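Local coordinates for protein Cd1 (Flavonifractor plautii, PDB 7D39) that probably acts as an FMN-dependent ene-reductase that starts the breakdown of flavones and flavonols in a gut bacterium, at residues E34-Q39 / D71-K76; M77-G82 / D130-K135; D136-F141 / K202-A207. All blocks are in the same frame, centred on the assembly; numbering follows the deposited sequence.

Contact 1. Residues E34-Q39 / D71-K76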
loop_
_atom_site.group_PDB
_atom_site.type_symbol
_atom_site.label_atom_id
_atom_site.label_comp_id
_atom_site.label_asym_id
_atom_site.label_seq_id
_atom_site.Cartn_x
_atom_site.Cartn_y
_atom_site.Cartn_z
ATOM N N GLU A 34 -11.643 7.366 -14.883
ATOM C CA GLU A 34 -12.390 6.131 -14.779
ATOM C C GLU A 34 -12.610 5.840 -13.301
ATOM O O GLU A 34 -11.777 6.182 -12.453
ATOM C CB GLU A 34 -11.638 4.985 -15.471
ATOM C CG GLU A 34 -12.351 3.637 -15.432
ATOM C CD GLU A 34 -11.603 2.558 -16.220
ATOM O OE1 GLU A 34 -10.450 2.806 -16.645
ATOM O OE2 GLU A 34 -12.175 1.464 -16.411
ATOM N N PHE A 35 -13.730 5.196 -12.996
ATOM C CA PHE A 35 -14.125 4.938 -11.617
ATOM C C PHE A 35 -14.413 3.457 -11.445
ATOM O O PHE A 35 -15.084 2.855 -12.288
ATOM C CB PHE A 35 -15.354 5.778 -11.257
ATOM C CG PHE A 35 -15.907 5.509 -9.894
ATOM C CD1 PHE A 35 -15.140 5.713 -8.761
ATOM C CD2 PHE A 35 -17.211 5.077 -9.747
ATOM C CE1 PHE A 35 -15.668 5.458 -7.502
ATOM C CE2 PHE A 35 -17.741 4.842 -8.503
ATOM C CZ PHE A 35 -16.973 5.030 -7.380
ATOM N N ILE A 36 -13.902 2.873 -10.363
ATOM C CA ILE A 36 -14.183 1.485 -10.008
ATOM C C ILE A 36 -14.739 1.448 -8.586
ATOM O O ILE A 36 -14.112 1.957 -7.649
ATOM C CB ILE A 36 -12.940 0.585 -10.135
ATOM C CG1 ILE A 36 -12.604 0.362 -11.609
ATOM C CG2 ILE A 36 -13.181 -0.754 -9.474
ATOM C CD1 ILE A 36 -11.340 -0.495 -11.822
ATOM N N GLN A 37 -15.920 0.855 -8.434
ATOM C CA GLN A 37 -16.560 0.655 -7.140
ATOM C C GLN A 37 -16.286 -0.783 -6.702
ATOM O O GLN A 37 -16.717 -1.723 -7.368
ATOM C CB GLN A 37 -18.062 0.931 -7.256
ATOM C CG GLN A 37 -18.667 1.739 -6.104
ATOM C CD GLN A 37 -18.625 0.989 -4.799
ATOM O OE1 GLN A 37 -18.783 -0.233 -4.773
ATOM N NE2 GLN A 37 -18.404 1.708 -3.706
ATOM N N LEU A 38 -15.555 -0.962 -5.596
ATOM C CA LEU A 38 -15.087 -2.308 -5.258
ATOM C C LEU A 38 -16.204 -3.260 -4.837
ATOM O O LEU A 38 -15.997 -4.479 -4.892
ATOM C CB LEU A 38 -14.035 -2.259 -4.149
ATOM C CG LEU A 38 -12.689 -1.603 -4.486
ATOM C CD1 LEU A 38 -11.741 -1.596 -3.283
ATOM C CD2 LEU A 38 -12.046 -2.294 -5.687
ATOM N N GLN A 39 -17.355 -2.746 -4.392
ATOM C CA GLN A 39 -18.468 -3.626 -4.070
ATOM C C GLN A 39 -18.986 -4.382 -5.295
ATOM O O GLN A 39 -19.667 -5.394 -5.134
ATOM C CB GLN A 39 -19.635 -2.854 -3.439
ATOM C CG GLN A 39 -19.296 -2.015 -2.189
ATOM C CD GLN A 39 -18.531 -2.789 -1.134
ATOM O OE1 GLN A 39 -18.785 -3.962 -0.913
ATOM N NE2 GLN A 39 -17.573 -2.133 -0.485
ATOM N N ASP A 71 -7.266 -9.984 -10.728
ATOM C CA ASP A 71 -6.465 -9.794 -11.932
ATOM C C ASP A 71 -7.049 -8.692 -12.803
ATOM O O ASP A 71 -6.313 -7.844 -13.317
ATOM C CB ASP A 71 -6.350 -11.104 -12.720
ATOM C CG ASP A 71 -5.383 -12.089 -12.078
ATOM O OD1 ASP A 71 -4.533 -11.659 -11.272
ATOM O OD2 ASP A 71 -5.464 -13.292 -12.385
ATOM N N TRP A 72 -8.370 -8.684 -12.976
ATOM C CA TRP A 72 -9.011 -7.584 -13.691
ATOM C C TRP A 72 -8.689 -6.245 -13.036
ATOM O O TRP A 72 -8.250 -5.300 -13.702
ATOM C CB TRP A 72 -10.516 -7.819 -13.746
ATOM C CG TRP A 72 -11.289 -6.743 -14.442
ATOM C CD1 TRP A 72 -11.585 -6.665 -15.781
ATOM C CD2 TRP A 72 -11.881 -5.589 -13.834
ATOM N NE1 TRP A 72 -12.316 -5.530 -16.036
ATOM C CE2 TRP A 72 -12.518 -4.853 -14.863
ATOM C CE3 TRP A 72 -11.936 -5.106 -12.526
ATOM C CZ2 TRP A 72 -13.195 -3.663 -14.620
ATOM C CZ3 TRP A 72 -12.609 -3.907 -12.288
ATOM C CH2 TRP A 72 -13.236 -3.210 -13.330
ATOM N N LEU A 73 -8.895 -6.147 -11.723
ATOM C CA LEU A 73 -8.591 -4.899 -11.024
ATOM C C LEU A 73 -7.142 -4.480 -11.254
ATOM O O LEU A 73 -6.853 -3.315 -11.550
ATOM C CB LEU A 73 -8.866 -5.060 -9.522
ATOM C CG LEU A 73 -8.595 -3.878 -8.584
ATOM C CD1 LEU A 73 -9.371 -2.654 -9.024
ATOM C CD2 LEU A 73 -8.921 -4.238 -7.125
ATOM N N LEU A 74 -6.219 -5.428 -11.128
ATOM C CA LEU A 74 -4.810 -5.117 -11.294
ATOM C C LEU A 74 -4.513 -4.597 -12.695
ATOM O O LEU A 74 -3.780 -3.613 -12.854
ATOM C CB LEU A 74 -3.975 -6.362 -10.979
ATOM C CG LEU A 74 -2.540 -6.048 -10.615
ATOM C CD1 LEU A 74 -2.580 -5.057 -9.488
ATOM C CD2 LEU A 74 -1.800 -7.308 -10.204
ATOM N N ASP A 75 -5.065 -5.246 -13.727
ATOM C CA ASP A 75 -4.880 -4.745 -15.086
ATOM C C ASP A 75 -5.321 -3.293 -15.189
ATOM O O ASP A 75 -4.652 -2.479 -15.832
ATOM C CB ASP A 75 -5.651 -5.590 -16.108
ATOM C CG ASP A 75 -5.106 -6.994 -16.258
ATOM O OD1 ASP A 75 -3.875 -7.170 -16.390
ATOM O OD2 ASP A 75 -5.923 -7.940 -16.258
ATOM N N LYS A 76 -6.450 -2.951 -14.568
ATOM C CA LYS A 76 -6.931 -1.573 -14.644
ATOM C C LYS A 76 -5.958 -0.625 -13.967
ATOM O O LYS A 76 -5.665 0.455 -14.488
ATOM C CB LYS A 76 -8.317 -1.435 -14.005
ATOM C CG LYS A 76 -9.423 -2.321 -14.581
ATOM C CD LYS A 76 -9.726 -2.023 -16.040
ATOM C CE LYS A 76 -10.178 -0.606 -16.237
ATOM N NZ LYS A 76 -10.757 -0.433 -17.597
HETATM O O HOH W 1 -7.210 1.982 -16.363
#

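Contact 2. Residues M77-G82 / D130-K135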
loop_
_atom_site.group_PDB
_atom_site.type_symbol
_atom_site.label_atom_id
_atom_site.label_comp_id
_atom_site.label_asym_id
_atom_site.label_seq_id
_atom_site.Cartn_x
_atom_site.Cartn_y
_atom_site.Cartn_z
HETATM N N MSE A 77 -5.451 -1.006 -12.802
HETATM C CA MSE A 77 -4.529 -0.138 -12.102
HETATM C C MSE A 77 -3.245 0.044 -12.905
HETATM O O MSE A 77 -2.678 1.127 -12.920
HETATM C CB MSE A 77 -4.229 -0.686 -10.720
HETATM C CG MSE A 77 -5.450 -0.742 -9.840
HETATM SE SE MSE A 77 -5.153 -1.716 -8.160
HETATM C CE MSE A 77 -4.488 -0.246 -7.041
ATOM N N LEU A 78 -2.808 -1.012 -13.599
ATOM C CA LEU A 78 -1.573 -0.928 -14.376
ATOM C C LEU A 78 -1.733 -0.040 -15.600
ATOM O O LEU A 78 -0.756 0.562 -16.054
ATOM C CB LEU A 78 -1.112 -2.330 -14.798
ATOM C CG LEU A 78 -0.500 -3.252 -13.731
ATOM C CD1 LEU A 78 -0.340 -4.661 -14.263
ATOM C CD2 LEU A 78 0.846 -2.715 -13.268
ATOM N N ASP A 79 -2.939 0.045 -16.158
ATOM C CA ASP A 79 -3.180 0.914 -17.300
ATOM C C ASP A 79 -3.295 2.382 -16.922
ATOM O O ASP A 79 -3.290 3.228 -17.819
ATOM C CB ASP A 79 -4.458 0.506 -18.038
ATOM C CG ASP A 79 -4.257 -0.680 -18.967
ATOM O OD1 ASP A 79 -3.097 -0.985 -19.333
ATOM O OD2 ASP A 79 -5.280 -1.304 -19.337
ATOM N N ALA A 80 -3.418 2.703 -15.640
ATOM C CA ALA A 80 -3.587 4.083 -15.198
ATOM C C ALA A 80 -2.234 4.738 -14.954
ATOM O O ALA A 80 -1.290 4.099 -14.489
ATOM C CB ALA A 80 -4.420 4.146 -13.916
ATOM N N ASP A 81 -2.144 6.028 -15.277
ATOM C CA ASP A 81 -0.927 6.765 -14.966
ATOM C C ASP A 81 -0.916 7.238 -13.521
ATOM O O ASP A 81 0.159 7.417 -12.939
ATOM C CB ASP A 81 -0.768 7.952 -15.921
ATOM C CG ASP A 81 -0.818 7.538 -17.391
ATOM O OD1 ASP A 81 0.079 6.788 -17.856
ATOM O OD2 ASP A 81 -1.755 7.968 -18.091
ATOM N N GLY A 82 -2.095 7.430 -12.934
ATOM C CA GLY A 82 -2.224 7.847 -11.553
ATOM C C GLY A 82 -3.523 7.296 -11.003
ATOM O O GLY A 82 -4.464 7.013 -11.750
ATOM N N ASP A 130 5.160 -8.644 -18.091
ATOM C CA ASP A 130 4.574 -7.344 -18.421
ATOM C C ASP A 130 5.250 -5.994 -18.248
ATOM O O ASP A 130 5.450 -5.551 -17.104
ATOM C CB ASP A 130 3.247 -7.408 -17.664
ATOM C CG ASP A 130 2.235 -6.337 -18.116
ATOM O OD1 ASP A 130 2.634 -5.251 -18.581
ATOM O OD2 ASP A 130 1.018 -6.583 -17.982
ATOM N N PRO A 131 5.618 -5.319 -19.335
ATOM C CA PRO A 131 6.284 -4.014 -19.191
ATOM C C PRO A 131 5.565 -3.075 -18.243
ATOM O O PRO A 131 6.209 -2.384 -17.445
ATOM C CB PRO A 131 6.280 -3.463 -20.623
ATOM C CG PRO A 131 6.132 -4.650 -21.489
ATOM C CD PRO A 131 5.285 -5.622 -20.730
ATOM N N ARG A 132 4.234 -3.034 -18.313
ATOM C CA ARG A 132 3.469 -2.143 -17.450
ATOM C C ARG A 132 3.863 -2.296 -15.990
ATOM O O ARG A 132 3.861 -1.314 -15.242
ATOM C CB ARG A 132 1.978 -2.415 -17.625
ATOM C CG ARG A 132 1.438 -2.013 -18.975
ATOM C CD ARG A 132 -0.037 -2.279 -19.028
ATOM N NE ARG A 132 -0.310 -3.655 -18.634
ATOM C CZ ARG A 132 -1.507 -4.107 -18.286
ATOM N NH1 ARG A 132 -2.556 -3.289 -18.272
ATOM N NH2 ARG A 132 -1.651 -5.376 -17.943
ATOM N N ILE A 133 4.241 -3.508 -15.580
ATOM C CA ILE A 133 4.431 -3.805 -14.162
ATOM C C ILE A 133 5.524 -2.941 -13.549
ATOM O O ILE A 133 5.435 -2.554 -12.379
ATOM C CB ILE A 133 4.734 -5.299 -13.971
ATOM C CG1 ILE A 133 3.458 -6.111 -14.173
ATOM C CG2 ILE A 133 5.310 -5.540 -12.595
ATOM C CD1 ILE A 133 3.722 -7.575 -14.390
ATOM N N LEU A 134 6.585 -2.653 -14.303
ATOM C CA LEU A 134 7.686 -1.850 -13.787
ATOM C C LEU A 134 7.537 -0.361 -14.072
ATOM O O LEU A 134 8.363 0.428 -13.608
ATOM C CB LEU A 134 9.004 -2.343 -14.367
ATOM C CG LEU A 134 9.406 -3.697 -13.802
ATOM C CD1 LEU A 134 10.734 -4.162 -14.391
ATOM C CD2 LEU A 134 9.486 -3.589 -12.292
ATOM N N LYS A 135 6.509 0.039 -14.816
ATOM C CA LYS A 135 6.246 1.448 -15.085
ATOM C C LYS A 135 6.074 2.232 -13.786
ATOM O O LYS A 135 5.368 1.804 -12.873
ATOM C CB LYS A 135 4.981 1.563 -15.939
ATOM C CG LYS A 135 5.058 2.533 -17.091
ATOM C CD LYS A 135 3.679 3.147 -17.380
ATOM C CE LYS A 135 2.592 2.081 -17.551
ATOM N NZ LYS A 135 1.207 2.654 -17.628
#

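Contact 3. Residues D136-F141 / K202-A207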
loop_
_atom_site.group_PDB
_atom_site.type_symbol
_atom_site.label_atom_id
_atom_site.label_comp_id
_atom_site.label_asym_id
_atom_site.label_seq_id
_atom_site.Cartn_x
_atom_site.Cartn_y
_atom_site.Cartn_z
ATOM N N ASP A 136 6.725 3.390 -13.701
ATOM C CA ASP A 136 6.497 4.274 -12.564
ATOM C C ASP A 136 5.037 4.715 -12.527
ATOM O O ASP A 136 4.362 4.773 -13.554
ATOM C CB ASP A 136 7.408 5.496 -12.650
ATOM C CG ASP A 136 8.826 5.198 -12.204
ATOM O OD1 ASP A 136 9.011 4.357 -11.297
ATOM O OD2 ASP A 136 9.760 5.811 -12.754
ATOM N N LYS A 137 4.546 5.026 -11.327
ATOM C CA LYS A 137 3.136 5.366 -11.144
ATOM C C LYS A 137 2.979 6.228 -9.898
ATOM O O LYS A 137 3.744 6.093 -8.935
ATOM C CB LYS A 137 2.246 4.106 -11.027
ATOM C CG LYS A 137 0.755 4.381 -11.278
ATOM C CD LYS A 137 -0.103 3.129 -11.168
ATOM C CE LYS A 137 0.417 1.996 -12.043
ATOM N NZ LYS A 137 0.555 2.393 -13.478
ATOM N N VAL A 138 1.976 7.119 -9.923
ATOM C CA VAL A 138 1.625 7.940 -8.764
ATOM C C VAL A 138 0.272 7.495 -8.230
ATOM O O VAL A 138 -0.595 7.039 -8.985
ATOM C CB VAL A 138 1.595 9.452 -9.087
ATOM C CG1 VAL A 138 3.003 9.989 -9.379
ATOM C CG2 VAL A 138 0.660 9.726 -10.245
ATOM N N ILE A 139 0.091 7.643 -6.916
ATOM C CA ILE A 139 -1.116 7.206 -6.228
ATOM C C ILE A 139 -1.362 8.133 -5.047
ATOM O O ILE A 139 -0.423 8.595 -4.394
ATOM C CB ILE A 139 -1.014 5.732 -5.766
ATOM C CG1 ILE A 139 -2.336 5.257 -5.145
ATOM C CG2 ILE A 139 0.162 5.554 -4.784
ATOM C CD1 ILE A 139 -2.563 3.745 -5.228
ATOM N N SER A 140 -2.634 8.407 -4.781
ATOM C CA SER A 140 -3.049 9.160 -3.612
ATOM C C SER A 140 -4.175 8.417 -2.915
ATOM O O SER A 140 -4.950 7.687 -3.545
ATOM C CB SER A 140 -3.490 10.572 -3.984
ATOM O OG SER A 140 -2.355 11.379 -4.290
ATOM N N PHE A 141 -4.258 8.612 -1.603
ATOM C CA PHE A 141 -5.215 7.911 -0.768
ATOM C C PHE A 141 -6.037 8.902 0.034
ATOM O O PHE A 141 -5.549 9.958 0.439
ATOM C CB PHE A 141 -4.509 6.962 0.198
ATOM C CG PHE A 141 -3.699 5.897 -0.486
ATOM C CD1 PHE A 141 -4.318 4.788 -1.027
ATOM C CD2 PHE A 141 -2.325 5.999 -0.564
ATOM C CE1 PHE A 141 -3.577 3.800 -1.642
ATOM C CE2 PHE A 141 -1.569 4.994 -1.168
ATOM C CZ PHE A 141 -2.200 3.912 -1.714
ATOM N N LYS A 202 1.211 13.917 -14.990
ATOM C CA LYS A 202 1.774 14.570 -16.167
ATOM C C LYS A 202 3.270 14.307 -16.268
ATOM O O LYS A 202 3.775 13.914 -17.324
ATOM C CB LYS A 202 1.509 16.076 -16.123
ATOM C CG LYS A 202 0.115 16.535 -16.551
ATOM C CD LYS A 202 0.114 18.063 -16.758
ATOM C CE LYS A 202 -1.200 18.735 -16.338
ATOM N NZ LYS A 202 -2.211 18.862 -17.431
ATOM N N ASP A 203 3.999 14.526 -15.170
ATOM C CA ASP A 203 5.449 14.337 -15.104
ATOM C C ASP A 203 5.745 13.495 -13.862
ATOM O O ASP A 203 6.063 14.026 -12.799
ATOM C CB ASP A 203 6.165 15.692 -15.066
ATOM C CG ASP A 203 7.680 15.561 -15.060
ATOM O OD1 ASP A 203 8.353 16.553 -15.399
ATOM O OD2 ASP A 203 8.204 14.478 -14.717
ATOM N N ILE A 204 5.638 12.172 -13.997
ATOM C CA ILE A 204 5.833 11.305 -12.838
ATOM C C ILE A 204 7.229 11.479 -12.259
ATOM O O ILE A 204 7.425 11.357 -11.046
ATOM C CB ILE A 204 5.554 9.838 -13.216
ATOM C CG1 ILE A 204 4.082 9.651 -13.574
ATOM C CG2 ILE A 204 5.929 8.907 -12.076
ATOM C CD1 ILE A 204 3.754 8.255 -14.048
ATOM N N GLU A 205 8.215 11.782 -13.101
ATOM C CA GLU A 205 9.587 11.895 -12.620
ATOM C C GLU A 205 9.739 13.054 -11.645
ATOM O O GLU A 205 10.378 12.914 -10.596
ATOM C CB GLU A 205 10.538 12.062 -13.802
ATOM C CG GLU A 205 11.814 11.256 -13.682
ATOM C CD GLU A 205 12.362 10.855 -15.034
ATOM O OE1 GLU A 205 12.350 11.706 -15.950
ATOM O OE2 GLU A 205 12.782 9.685 -15.183
ATOM N N HIS A 206 9.160 14.204 -11.969
ATOM C CA HIS A 206 9.273 15.389 -11.132
ATOM C C HIS A 206 8.078 15.576 -10.206
ATOM O O HIS A 206 7.986 16.606 -9.529
ATOM C CB HIS A 206 9.483 16.614 -12.019
ATOM C CG HIS A 206 10.630 16.454 -12.967
ATOM N ND1 HIS A 206 10.460 16.121 -14.293
ATOM C CD2 HIS A 206 11.967 16.513 -12.763
ATOM C CE1 HIS A 206 11.642 16.013 -14.872
ATOM N NE2 HIS A 206 12.573 16.245 -13.966
ATOM N N ALA A 207 7.171 14.600 -10.144
ATOM C CA ALA A 207 6.071 14.671 -9.193
ATOM C C ALA A 207 6.623 14.660 -7.777
ATOM O O ALA A 207 7.624 13.997 -7.487
ATOM C CB ALA A 207 5.100 13.505 -9.399
#

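Contact 1. Residues E34-Q39 / D71-K76
The delta methyl of Ile36 is the apolar centre, where strand 32-37 packs against helix 70-79. CD1 reaches Trp72 tip to tip, 3.6 Å from CH2 of the indole. It also lies 4.0 Å from CD1 of Leu73 and 3.8 Å from CG of Lys76, so a single methyl touches three helical residues. With CD1 anti (chi2 178°), the isoleucine extends fully toward the helix. Lys76 also packs within the helix: its CG sits 3.9 Å above the Trp72 ring plane, over the ring centre, one turn further along. Beside Ile36, Leu38 crosses Leu73 at about a right angle, the two CD2 methyls 4.0 Å apart.

Beyond the methyls the contact turns polar. Lys76 bends at chi2 and chi3, and its ammonium NZ makes a salt bridge to OE2 of Glu34 at 2.6 Å, although the exact place of that oxygen is doubtful. A water gives a hydrogen bond to Lys76 O at 2.9 Å and a weak one to Glu34 OE1. An alanine in place of Glu34 would probably leave the Lys76 ammonium without this carboxylate partner and free its outer end to turn, while the water would lose its weak link to the strand.

The short segments run nearly antiparallel (156°), with axes 11.2 Å apart, as expected for a strand and the helix covering its sheet. Strand 32-37 is an edge strand of the parallel sheet, hydrogen-bonded to strand 2-7 through Glu34 and Ile36, with Leu38 just past its end also bonded to Ser7. Phe35 packs on helix 14-28, whereas Leu38 also touches Ile101 of helix 96-109. Strand 32-37, helix 70-79 and strand 82-88 form a beta-alpha-beta crossover that passes over strand 2-7.

Contact 2. Residues M77-G82 / D130-K135
Leu78 and Arg132 bring their CA atoms within 6.0 Å of each other, where the C-terminal part of helix 70-79 meets the short, weakly bonded helix 131-134. The leucine uses its CB and both delta methyls. Its CB lies 3.8 Å above the guanidinium plane of Arg132, offset toward the rim; CD1 faces CG1 of Ile133 at 4.1 Å, and CD2 rests on the backbone of the short helix at Ile133 CA and Arg132 O.

Arg132 crosses Leu78 at about a right angle, bending at chi3 (-52°). Two carboxylates of the contact lie at its guanidinium edge, and NH2 has a further salt-bridge partner in Asp75 of helix 70-79. NH1 gives a hydrogen bond to OD1 of Asp79, 2.6 Å away, within a salt bridge; it meets that oxygen from above the carboxylate plane, and the two flat groups are turned 51° apart. Within its own segment the arginine grips Asp130 side-on: NE and NH2 both go to the syn lone pair of OD2, at 3.3 and 2.9 Å. Asp130 is also the N-cap of the short helix, its OD1 taking a weak bond from Arg132 N. Held by three carboxylates and with a face against Leu78, the guanidinium probably has little freedom to turn.

Lys135 reaches back to the end of the longer helix, NZ donating to Leu78 O at 3.3 Å, nearly along the C=O axis. Asp81 is near that ammonium but beyond salt-bridge range; its OD2 accepts from Lys2 N.

Leu78 also touches Met109 of helix 96-109, and Leu134 packs on Ile115 and Thr118 of helix 111-124. On the sheet side, Met77 lies on Leu4 and Ile6 of strand 2-7, while Gly82 pairs with that strand.

Contact 3. Residues D136-F141 / K202-A207
Ile204 rests against Asp136 and Val138 at the point where the chain enters strand 138-144 of the flavodoxin-like fold, a parallel sheet covered by helices. Its bond from CA to CB is directed toward segment 136-141, and two branches leave CB. CG2 meets CB of Asp136 at 3.8 Å and CG1 of Val138 at 4.1 Å, bridging two residues whose bonds to CB are directed toward the loop. The other branch leaves through CG1, which stands anti to the carbonyl carbon (chi1 -66°), and ends in CD1, which meets the carbonyl of Asp136, 3.6 Å from its O, and also approaches CA of Lys137.

Val138 also takes the next partner: its CG1 sits 4.1 Å from CB of Ala207. One valine methyl therefore touches both apolar residues of segment 202-207, and the contact is plain packing of a loop over the start of a strand. Ala200 of helix 184-202 touches both Val138 and Ala207, and Ile197 of that helix and Ile169 of strand 167-174 also pack on Val138. Ile204 O accepts from Lys167 NZ, tying the loop to the outermost strand, 167-174.

The loop holds its own curve through Asp203, the first residue after helix 184-202 to leave helical backbone angles: in an Asx motif, its OD2 accepts from His206 N at 2.9 Å, the donor standing above the carboxylate plane.

The three contacts come in series along the chain and lie around one parallel sheet of the flavodoxin-like fold. Contacts 1 and 2 share helix 70-79, their centres 13 Å apart, and are joined by a salt bridge from Asp75 to Arg132. Contact 2 passes into contact 3, 12 Å away between centres, because helix 131-134 is followed directly by strand 138-144; there Lys137 NZ probably donates to Ala80 O. Contacts 1 and 3, with centres 19 Å apart, do not touch, though both reach the same sheet, at strands 32-37 and 138-144. Together they join strand 32-37, helix 70-79, helix 131-134 and strand 138-144 of the FMN-binding fold; the bound FMN is about 10 Å from the Leu38 side chain.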